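Local coordinates for ribosomal protein L11 methyltransferase (Lactobacillus delbrueckii subsp. bulgaricus ATCC BAA-365, PDB 3GRZ), which probably trimethylates lysine residues of ribosomal protein L11 with S-adenosyl-L-methionine as methyl donor, through the methyltransferase domain held in this C-terminal fragment, at residues Lys115-Asp123 with Ile137-His148; Leu172-Asp180 with Ile189-His197. All coordinates share one frame; numbering follows the deposited sequence.

Contact 1 closes before contact 2 opens, and their centres lie about 16 Å apart. Both belong to the Rossmann-like methyltransferase domain, whose seven-stranded sheet ends in strand 112-115 on one side and strand 177-185 on the other. Contact 1 packs the loop after strand 112-115 against helix 135-145; contact 2 joins helix 165-174 and strand 177-185 to the C-terminal strand 188-195. Helix 135-145 connects them: Leu-145 packs on Phe-177, and Ile-142 and Pro-143 meet Asn-175. Contact 1 is the nearer to the predicted S-adenosyl-L-methionine site, whereas contact 2 builds the edge of the sheet.

Contact 1: residues Lys115-Asp123 with Ile137-His148; sequences KTSLLADVD and ILLDLIPQLDSH
Leu-118 and Leu-119, in a loop of two overlapping beta turns, carry the apolar contact with helix 135-145. The two methyls of Leu-118 divide the work: CD2 meets CG2 of Ile-137 at 3.7 Å and also approaches CB of Leu-141, while CD1 rests on CB of Asp-140. Next to it, CD1 of Leu-119 touches CD1 of Leu-141 at 3.9 Å; Leu-141 brings this methyl within reach by holding CG anti to its backbone N (chi1 -179°). Beyond the helix, the His-148 ring lies with one face under CB of Leu-119, a CH-pi contact 3.8 Å from the ring centroid.

The loop leads from strand 112-115 into strand 126-132, and the helix follows that strand in the alternating strand-helix order of a Rossmann-like methyltransferase. The side chain of Leu-118 is about 7 Å from Gly-68, a predicted S-adenosyl-L-methionine-binding residue.

The hydrogen bonds are made by the side chains of Gln-144 and His-148. Gln-144 stretches out beyond CG, and its OE1 accepts the backbone N of Leu-119 at 2.9 Å; a water joins its NE2 to the carbonyl O of Ser-117, so both ends of the amide are held. ND1 of His-148 gives an almost straight bond to O of Gln-144 (2.8 Å, 172°), lying in the ring plane, while NE2 makes a weak bond to O of Val-122 (2.9 Å).

Contact 2: residues Leu172-Asp180 with Ile189-His197; sequences LAENSFQID and IGLAISRKH
Strand 177-179 runs antiparallel to strand 189-195, their axes 4.6 Å apart at closest approach and 145° between their directions, with Gln-178 and Ser-194 as the hydrogen-bonded pair (N of Gln-178 to O of Ser-194 2.8 Å, and a return bond from N of Ser-194 to O of Gln-178).

On the face bearing Ile-179 and Ile-193, a non-hydrogen-bonded pair, Leu-172 reaches down from the helix and meets Ile-193 tip to tip, CD1 to CD1 at 3.9 Å. The same Leu-172 methyl touches CD1 of Leu-191, whose CD2 packs on CG2 of Ile-179. Phe-177 crosses Ile-193 at about a right angle, with CB 3.8 Å from CG2 of Ile-193.

These strands form the C-terminal hairpin of the methyltransferase fold, in which the last strand is inserted antiparallel between strand 177-185 and strand 153-161. Helix 165-174 enters it through a Schellman motif, where Ser-176, with positive phi, is the C-prime residue and N of Phe-177 bonds to O of Leu-172. One further backbone bond lies beyond each end of the paired residues, N of Asp-180 to O of Ala-192 and N of Lys-196 to O of Ser-176.

A polar chain occupies the face of Gln-178 and Ser-194. OG of Ser-194 donates to OD2 of Asp-180 at 2.7 Å, using the syn lone pair of the carboxylate. OD1 of that carboxylate accepts NE2 of Gln-178 at 3.1 Å. With chi1 at 65° and an extended chain beyond CG, Gln-178 also brings OE1 to N of His-197 (2.8 Å), which lies well above the amide's carbonyl plane; His-197, at the end of the modelled chain, is poorly ordered, and this bond is less certain than those of Asp-180.

Contact 1: residues Lys115-Asp123 with Ile137-His148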
loop_
_atom_site.group_PDB
_atom_site.type_symbol
_atom_site.label_atom_id
_atom_site.label_comp_id
_atom_site.label_asym_id
_atom_site.label_seq_id
_atom_site.Cartn_x
_atom_site.Cartn_y
_atom_site.Cartn_z
ATOM N N LYS B 115 -2.718 -29.102 3.062
ATOM C CA LYS B 115 -3.795 -29.369 2.137
ATOM C C LYS B 115 -5.077 -29.517 2.933
ATOM O O LYS B 115 -5.298 -30.532 3.609
ATOM C CB LYS B 115 -3.504 -30.621 1.313
ATOM C CG LYS B 115 -4.487 -30.871 0.191
ATOM C CD LYS B 115 -4.233 -32.238 -0.427
ATOM C CE LYS B 115 -5.185 -32.515 -1.564
ATOM N NZ LYS B 115 -6.573 -32.733 -1.091
ATOM N N THR B 116 -5.904 -28.479 2.860
ATOM C CA THR B 116 -7.099 -28.359 3.682
ATOM C C THR B 116 -8.006 -27.256 3.157
ATOM O O THR B 116 -7.546 -26.314 2.509
ATOM C CB THR B 116 -6.776 -28.141 5.207
ATOM O OG1 THR B 116 -7.982 -28.278 5.959
ATOM C CG2 THR B 116 -6.130 -26.762 5.501
ATOM N N SER B 117 -9.294 -27.394 3.440
ATOM C CA SER B 117 -10.282 -26.406 3.063
ATOM C C SER B 117 -10.401 -25.325 4.136
ATOM O O SER B 117 -10.756 -25.612 5.282
ATOM C CB SER B 117 -11.634 -27.079 2.821
ATOM O OG SER B 117 -12.573 -26.143 2.339
ATOM N N LEU B 118 -10.096 -24.088 3.742
ATOM C CA LEU B 118 -10.115 -22.913 4.620
ATOM C C LEU B 118 -9.197 -23.108 5.812
ATOM O O LEU B 118 -7.995 -23.275 5.628
ATOM C CB LEU B 118 -11.545 -22.524 5.017
ATOM C CG LEU B 118 -12.395 -22.142 3.797
ATOM C CD1 LEU B 118 -13.826 -21.909 4.201
ATOM C CD2 LEU B 118 -11.816 -20.917 3.096
ATOM N N LEU B 119 -9.749 -23.101 7.022
ATOM C CA LEU B 119 -8.938 -23.339 8.212
ATOM C C LEU B 119 -9.393 -24.561 9.007
ATOM O O LEU B 119 -9.121 -24.646 10.212
ATOM C CB LEU B 119 -8.887 -22.090 9.108
ATOM C CG LEU B 119 -8.134 -20.870 8.557
ATOM C CD1 LEU B 119 -8.484 -19.624 9.352
ATOM C CD2 LEU B 119 -6.624 -21.091 8.509
ATOM N N ALA B 120 -10.041 -25.500 8.314
ATOM C CA ALA B 120 -10.392 -26.796 8.885
ATOM C C ALA B 120 -9.120 -27.529 9.276
ATOM O O ALA B 120 -8.177 -27.639 8.483
ATOM C CB ALA B 120 -11.209 -27.629 7.897
ATOM N N ASP B 121 -9.076 -27.970 10.528
ATOM C CA ASP B 121 -7.972 -28.783 11.008
ATOM C C ASP B 121 -6.660 -28.006 11.119
ATOM O O ASP B 121 -5.581 -28.607 11.212
ATOM C CB ASP B 121 -7.810 -30.024 10.122
ATOM C CG ASP B 121 -8.996 -30.971 10.224
ATOM O OD1 ASP B 121 -9.198 -31.564 11.307
ATOM O OD2 ASP B 121 -9.729 -31.118 9.221
ATOM N N VAL B 122 -6.749 -26.674 11.116
ATOM C CA VAL B 122 -5.575 -25.857 11.384
ATOM C C VAL B 122 -5.598 -25.522 12.868
ATOM O O VAL B 122 -6.513 -24.847 13.349
ATOM C CB VAL B 122 -5.543 -24.574 10.529
ATOM C CG1 VAL B 122 -4.361 -23.715 10.935
ATOM C CG2 VAL B 122 -5.451 -24.926 9.054
ATOM N N ASP B 123 -4.588 -26.001 13.585
ATOM C CA ASP B 123 -4.587 -25.967 15.046
ATOM C C ASP B 123 -4.252 -24.615 15.658
ATOM O O ASP B 123 -4.885 -24.193 16.628
ATOM C CB ASP B 123 -3.636 -27.035 15.598
ATOM C CG ASP B 123 -4.158 -28.448 15.386
ATOM O OD1 ASP B 123 -5.395 -28.646 15.435
ATOM O OD2 ASP B 123 -3.326 -29.362 15.174
ATOM N N ILE B 137 -16.635 -17.940 -0.886
ATOM C CA ILE B 137 -15.729 -18.743 -0.061
ATOM C C ILE B 137 -15.290 -17.924 1.157
ATOM O O ILE B 137 -15.199 -18.457 2.268
ATOM C CB ILE B 137 -14.497 -19.242 -0.866
ATOM C CG1 ILE B 137 -14.946 -19.878 -2.189
ATOM C CG2 ILE B 137 -13.680 -20.254 -0.049
ATOM C CD1 ILE B 137 -13.846 -19.978 -3.229
ATOM N N LEU B 138 -15.043 -16.624 0.955
ATOM C CA LEU B 138 -14.749 -15.715 2.079
ATOM C C LEU B 138 -15.848 -15.720 3.146
ATOM O O LEU B 138 -15.544 -15.705 4.342
ATOM C CB LEU B 138 -14.491 -14.283 1.610
ATOM C CG LEU B 138 -13.177 -14.018 0.884
ATOM C CD1 LEU B 138 -13.181 -12.588 0.353
ATOM C CD2 LEU B 138 -11.985 -14.247 1.788
ATOM N N LEU B 139 -17.102 -15.760 2.701
ATOM C CA LEU B 139 -18.261 -15.874 3.599
ATOM C C LEU B 139 -18.197 -17.123 4.487
ATOM O O LEU B 139 -18.606 -17.071 5.646
ATOM C CB LEU B 139 -19.590 -15.816 2.821
ATOM C CG LEU B 139 -19.951 -14.473 2.159
ATOM C CD1 LEU B 139 -21.136 -14.605 1.218
ATOM C CD2 LEU B 139 -20.214 -13.372 3.190
ATOM N N ASP B 140 -17.660 -18.222 3.954
ATOM C CA ASP B 140 -17.407 -19.428 4.757
ATOM C C ASP B 140 -16.187 -19.284 5.675
ATOM O O ASP B 140 -16.134 -19.897 6.749
ATOM C CB ASP B 140 -17.254 -20.660 3.861
ATOM C CG ASP B 140 -18.535 -21.008 3.113
ATOM O OD1 ASP B 140 -19.632 -20.683 3.617
ATOM O OD2 ASP B 140 -18.442 -21.609 2.019
ATOM N N LEU B 141 -15.212 -18.473 5.256
ATOM C CA LEU B 141 -14.011 -18.231 6.061
ATOM C C LEU B 141 -14.294 -17.334 7.262
ATOM O O LEU B 141 -13.714 -17.531 8.334
ATOM C CB LEU B 141 -12.880 -17.614 5.210
ATOM C CG LEU B 141 -11.551 -17.319 5.919
ATOM C CD1 LEU B 141 -10.897 -18.597 6.510
ATOM C CD2 LEU B 141 -10.592 -16.608 4.978
ATOM N N ILE B 142 -15.167 -16.344 7.076
ATOM C CA ILE B 142 -15.423 -15.347 8.124
ATOM C C ILE B 142 -15.679 -15.959 9.535
ATOM O O ILE B 142 -14.957 -15.604 10.475
ATOM C CB ILE B 142 -16.460 -14.254 7.681
ATOM C CG1 ILE B 142 -15.820 -13.293 6.658
ATOM C CG2 ILE B 142 -16.961 -13.464 8.885
ATOM C CD1 ILE B 142 -16.807 -12.500 5.802
ATOM N N PRO B 143 -16.634 -16.923 9.678
ATOM C CA PRO B 143 -16.870 -17.490 11.026
ATOM C C PRO B 143 -15.734 -18.339 11.611
ATOM O O PRO B 143 -15.787 -18.690 12.797
ATOM C CB PRO B 143 -18.118 -18.370 10.836
ATOM C CG PRO B 143 -18.698 -17.986 9.531
ATOM C CD PRO B 143 -17.542 -17.540 8.693
ATOM N N GLN B 144 -14.724 -18.655 10.795
ATOM C CA GLN B 144 -13.556 -19.412 11.251
ATOM C C GLN B 144 -12.426 -18.520 11.753
ATOM O O GLN B 144 -11.499 -19.016 12.389
ATOM C CB GLN B 144 -13.006 -20.323 10.143
ATOM C CG GLN B 144 -14.028 -21.233 9.488
ATOM C CD GLN B 144 -13.394 -22.361 8.675
ATOM O OE1 GLN B 144 -12.173 -22.461 8.570
ATOM N NE2 GLN B 144 -14.230 -23.219 8.105
ATOM N N LEU B 145 -12.504 -17.217 11.465
ATOM C CA LEU B 145 -11.400 -16.279 11.737
ATOM C C LEU B 145 -11.087 -16.120 13.217
ATOM O O LEU B 145 -9.927 -16.213 13.609
ATOM C CB LEU B 145 -11.675 -14.899 11.133
ATOM C CG LEU B 145 -11.677 -14.722 9.609
ATOM C CD1 LEU B 145 -12.167 -13.326 9.269
ATOM C CD2 LEU B 145 -10.276 -14.982 9.017
ATOM N N ASP B 146 -12.127 -15.888 14.020
ATOM C CA ASP B 146 -11.986 -15.665 15.469
ATOM C C ASP B 146 -11.122 -16.688 16.209
ATOM O O ASP B 146 -10.178 -16.317 16.924
ATOM C CB ASP B 146 -13.368 -15.582 16.131
ATOM C CG ASP B 146 -13.281 -15.448 17.639
ATOM O OD1 ASP B 146 -12.722 -14.437 18.117
ATOM O OD2 ASP B 146 -13.771 -16.358 18.343
ATOM N N SER B 147 -11.431 -17.972 16.029
ATOM C CA SER B 147 -10.687 -19.058 16.700
ATOM C C SER B 147 -9.256 -19.298 16.176
ATOM O O SER B 147 -8.505 -20.074 16.771
ATOM C CB SER B 147 -11.484 -20.365 16.648
ATOM O OG SER B 147 -11.760 -20.747 15.305
ATOM N N HIS B 148 -8.884 -18.644 15.073
ATOM C CA HIS B 148 -7.538 -18.790 14.511
ATOM C C HIS B 148 -6.762 -17.481 14.516
ATOM O O HIS B 148 -5.755 -17.350 13.829
ATOM C CB HIS B 148 -7.601 -19.345 13.085
ATOM C CG HIS B 148 -8.177 -20.722 12.999
ATOM N ND1 HIS B 148 -9.526 -20.957 12.831
ATOM C CD2 HIS B 148 -7.588 -21.939 13.057
ATOM C CE1 HIS B 148 -9.740 -22.261 12.785
ATOM N NE2 HIS B 148 -8.578 -22.880 12.922
HETATM O O HOH W 1 -13.353 -25.182 6.115
HETATM O O HOH W 2 -7.176 -22.694 16.664
#

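Contact 2: residues Leu172-Asp180 with Ile189-His197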
loop_
_atom_site.group_PDB
_atom_site.type_symbol
_atom_site.label_atom_id
_atom_site.label_comp_id
_atom_site.label_asym_id
_atom_site.label_seq_id
_atom_site.Cartn_x
_atom_site.Cartn_y
_atom_site.Cartn_z
ATOM N N LEU B 172 -18.899 -9.631 8.328
ATOM C CA LEU B 172 -17.826 -9.141 9.204
ATOM C C LEU B 172 -18.391 -8.495 10.485
ATOM O O LEU B 172 -17.937 -8.797 11.591
ATOM C CB LEU B 172 -16.901 -8.170 8.447
ATOM C CG LEU B 172 -15.928 -8.775 7.417
ATOM C CD1 LEU B 172 -15.360 -7.700 6.478
ATOM C CD2 LEU B 172 -14.804 -9.559 8.088
ATOM N N ALA B 173 -19.382 -7.620 10.316
ATOM C CA ALA B 173 -20.061 -6.947 11.438
ATOM C C ALA B 173 -20.668 -7.960 12.407
ATOM O O ALA B 173 -20.458 -7.870 13.619
ATOM C CB ALA B 173 -21.139 -5.992 10.914
ATOM N N GLU B 174 -21.376 -8.942 11.846
ATOM C CA GLU B 174 -22.006 -10.032 12.597
ATOM C C GLU B 174 -21.016 -10.866 13.389
ATOM O O GLU B 174 -21.374 -11.427 14.424
ATOM C CB GLU B 174 -22.789 -10.953 11.657
ATOM C CG GLU B 174 -24.138 -10.394 11.222
ATOM C CD GLU B 174 -24.705 -11.071 9.982
ATOM O OE1 GLU B 174 -24.109 -12.066 9.509
ATOM O OE2 GLU B 174 -25.754 -10.599 9.476
ATOM N N ASN B 175 -19.777 -10.948 12.901
ATOM C CA ASN B 175 -18.728 -11.698 13.592
ATOM C C ASN B 175 -17.773 -10.820 14.385
ATOM O O ASN B 175 -16.698 -11.279 14.798
ATOM C CB ASN B 175 -17.970 -12.600 12.614
ATOM C CG ASN B 175 -18.781 -13.795 12.191
ATOM O OD1 ASN B 175 -18.677 -14.862 12.787
ATOM N ND2 ASN B 175 -19.612 -13.620 11.169
ATOM N N SER B 176 -18.209 -9.572 14.598
ATOM C CA SER B 176 -17.475 -8.558 15.372
ATOM C C SER B 176 -16.105 -8.205 14.782
ATOM O O SER B 176 -15.090 -8.177 15.489
ATOM C CB SER B 176 -17.373 -8.950 16.858
ATOM O OG SER B 176 -18.655 -9.228 17.394
ATOM N N PHE B 177 -16.092 -7.927 13.480
ATOM C CA PHE B 177 -14.891 -7.462 12.795
ATOM C C PHE B 177 -15.155 -6.094 12.183
ATOM O O PHE B 177 -16.247 -5.836 11.675
ATOM C CB PHE B 177 -14.457 -8.462 11.712
ATOM C CG PHE B 177 -13.832 -9.709 12.264
ATOM C CD1 PHE B 177 -12.518 -9.702 12.703
ATOM C CD2 PHE B 177 -14.563 -10.889 12.361
ATOM C CE1 PHE B 177 -11.928 -10.849 13.225
ATOM C CE2 PHE B 177 -13.985 -12.040 12.888
ATOM C CZ PHE B 177 -12.667 -12.019 13.321
ATOM N N GLN B 178 -14.158 -5.222 12.241
ATOM C CA GLN B 178 -14.239 -3.931 11.584
ATOM C C GLN B 178 -13.280 -3.864 10.387
ATOM O O GLN B 178 -12.313 -4.630 10.313
ATOM C CB GLN B 178 -13.928 -2.814 12.580
ATOM C CG GLN B 178 -12.511 -2.826 13.119
ATOM C CD GLN B 178 -12.293 -1.821 14.227
ATOM O OE1 GLN B 178 -13.168 -1.602 15.067
ATOM N NE2 GLN B 178 -11.113 -1.217 14.250
ATOM N N ILE B 179 -13.562 -2.936 9.472
ATOM C CA ILE B 179 -12.732 -2.670 8.303
ATOM C C ILE B 179 -11.927 -1.404 8.584
ATOM O O ILE B 179 -12.489 -0.316 8.739
ATOM C CB ILE B 179 -13.593 -2.496 7.023
ATOM C CG1 ILE B 179 -14.387 -3.775 6.734
ATOM C CG2 ILE B 179 -12.728 -2.092 5.826
ATOM C CD1 ILE B 179 -15.434 -3.632 5.609
ATOM N N ASP B 180 -10.613 -1.568 8.674
ATOM C CA ASP B 180 -9.694 -0.479 8.914
ATOM C C ASP B 180 -9.328 0.234 7.614
ATOM O O ASP B 180 -8.978 1.419 7.620
ATOM C CB ASP B 180 -8.422 -1.014 9.571
ATOM C CG ASP B 180 -8.696 -1.784 10.847
ATOM O OD1 ASP B 180 -9.672 -1.472 11.562
ATOM O OD2 ASP B 180 -7.915 -2.702 11.145
ATOM N N ILE B 189 -12.190 -5.381 -4.767
ATOM C CA ILE B 189 -12.077 -4.802 -3.443
ATOM C C ILE B 189 -11.067 -5.580 -2.621
ATOM O O ILE B 189 -11.043 -6.819 -2.660
ATOM C CB ILE B 189 -13.456 -4.843 -2.698
ATOM C CG1 ILE B 189 -14.579 -4.234 -3.551
ATOM C CG2 ILE B 189 -13.378 -4.192 -1.326
ATOM C CD1 ILE B 189 -14.623 -2.745 -3.586
ATOM N N GLY B 190 -10.236 -4.851 -1.876
ATOM C CA GLY B 190 -9.386 -5.430 -0.838
ATOM C C GLY B 190 -9.707 -4.796 0.502
ATOM O O GLY B 190 -10.017 -3.609 0.571
ATOM N N LEU B 191 -9.638 -5.580 1.570
ATOM C CA LEU B 191 -9.937 -5.073 2.915
ATOM C C LEU B 191 -8.866 -5.412 3.934
ATOM O O LEU B 191 -8.401 -6.554 3.986
ATOM C CB LEU B 191 -11.262 -5.652 3.433
ATOM C CG LEU B 191 -12.525 -5.548 2.581
ATOM C CD1 LEU B 191 -13.617 -6.413 3.221
ATOM C CD2 LEU B 191 -12.980 -4.096 2.462
ATOM N N ALA B 192 -8.499 -4.421 4.747
ATOM C CA ALA B 192 -7.725 -4.648 5.964
ATOM C C ALA B 192 -8.711 -4.656 7.131
ATOM O O ALA B 192 -9.507 -3.722 7.286
ATOM C CB ALA B 192 -6.668 -3.572 6.154
ATOM N N ILE B 193 -8.644 -5.714 7.933
ATOM C CA ILE B 193 -9.665 -6.069 8.909
ATOM C C ILE B 193 -9.022 -6.324 10.279
ATOM O O ILE B 193 -7.938 -6.897 10.369
ATOM C CB ILE B 193 -10.453 -7.332 8.433
ATOM C CG1 ILE B 193 -11.282 -7.022 7.180
ATOM C CG2 ILE B 193 -11.370 -7.907 9.528
ATOM C CD1 ILE B 193 -11.537 -8.254 6.303
ATOM N N SER B 194 -9.684 -5.882 11.345
ATOM C CA SER B 194 -9.305 -6.270 12.710
ATOM C C SER B 194 -10.562 -6.503 13.550
ATOM O O SER B 194 -11.673 -6.301 13.056
ATOM C CB SER B 194 -8.395 -5.213 13.350
ATOM O OG SER B 194 -9.000 -3.928 13.339
ATOM N N ARG B 195 -10.397 -6.967 14.791
ATOM C CA ARG B 195 -11.532 -7.131 15.711
ATOM C C ARG B 195 -12.143 -5.778 16.053
ATOM O O ARG B 195 -11.416 -4.788 16.205
ATOM C CB ARG B 195 -11.101 -7.827 17.006
ATOM C CG ARG B 195 -10.568 -9.238 16.835
ATOM C CD ARG B 195 -10.544 -9.953 18.175
ATOM N NE ARG B 195 -9.635 -11.095 18.181
ATOM C CZ ARG B 195 -10.017 -12.355 17.989
ATOM N NH1 ARG B 195 -11.296 -12.640 17.765
ATOM N NH2 ARG B 195 -9.121 -13.333 18.021
ATOM N N LYS B 196 -13.471 -5.740 16.174
ATOM C CA LYS B 196 -14.170 -4.505 16.527
ATOM C C LYS B 196 -13.615 -3.904 17.809
ATOM O O LYS B 196 -13.536 -4.571 18.844
ATOM C CB LYS B 196 -15.684 -4.707 16.623
ATOM C CG LYS B 196 -16.434 -4.196 15.410
ATOM C CD LYS B 196 -17.707 -3.482 15.822
ATOM C CE LYS B 196 -18.233 -2.595 14.706
ATOM N NZ LYS B 196 -19.205 -1.593 15.225
ATOM N N HIS B 197 -13.195 -2.645 17.704
ATOM C CA HIS B 197 -12.561 -1.902 18.789
ATOM C C HIS B 197 -13.095 -0.477 18.798
ATOM O O HIS B 197 -13.213 0.152 17.744
ATOM C CB HIS B 197 -11.036 -1.884 18.612
ATOM C CG HIS B 197 -10.320 -2.977 19.350
ATOM N ND1 HIS B 197 -9.477 -2.727 20.412
ATOM C CD2 HIS B 197 -10.316 -4.320 19.175
ATOM C CE1 HIS B 197 -8.986 -3.869 20.861
ATOM N NE2 HIS B 197 -9.479 -4.852 20.127
#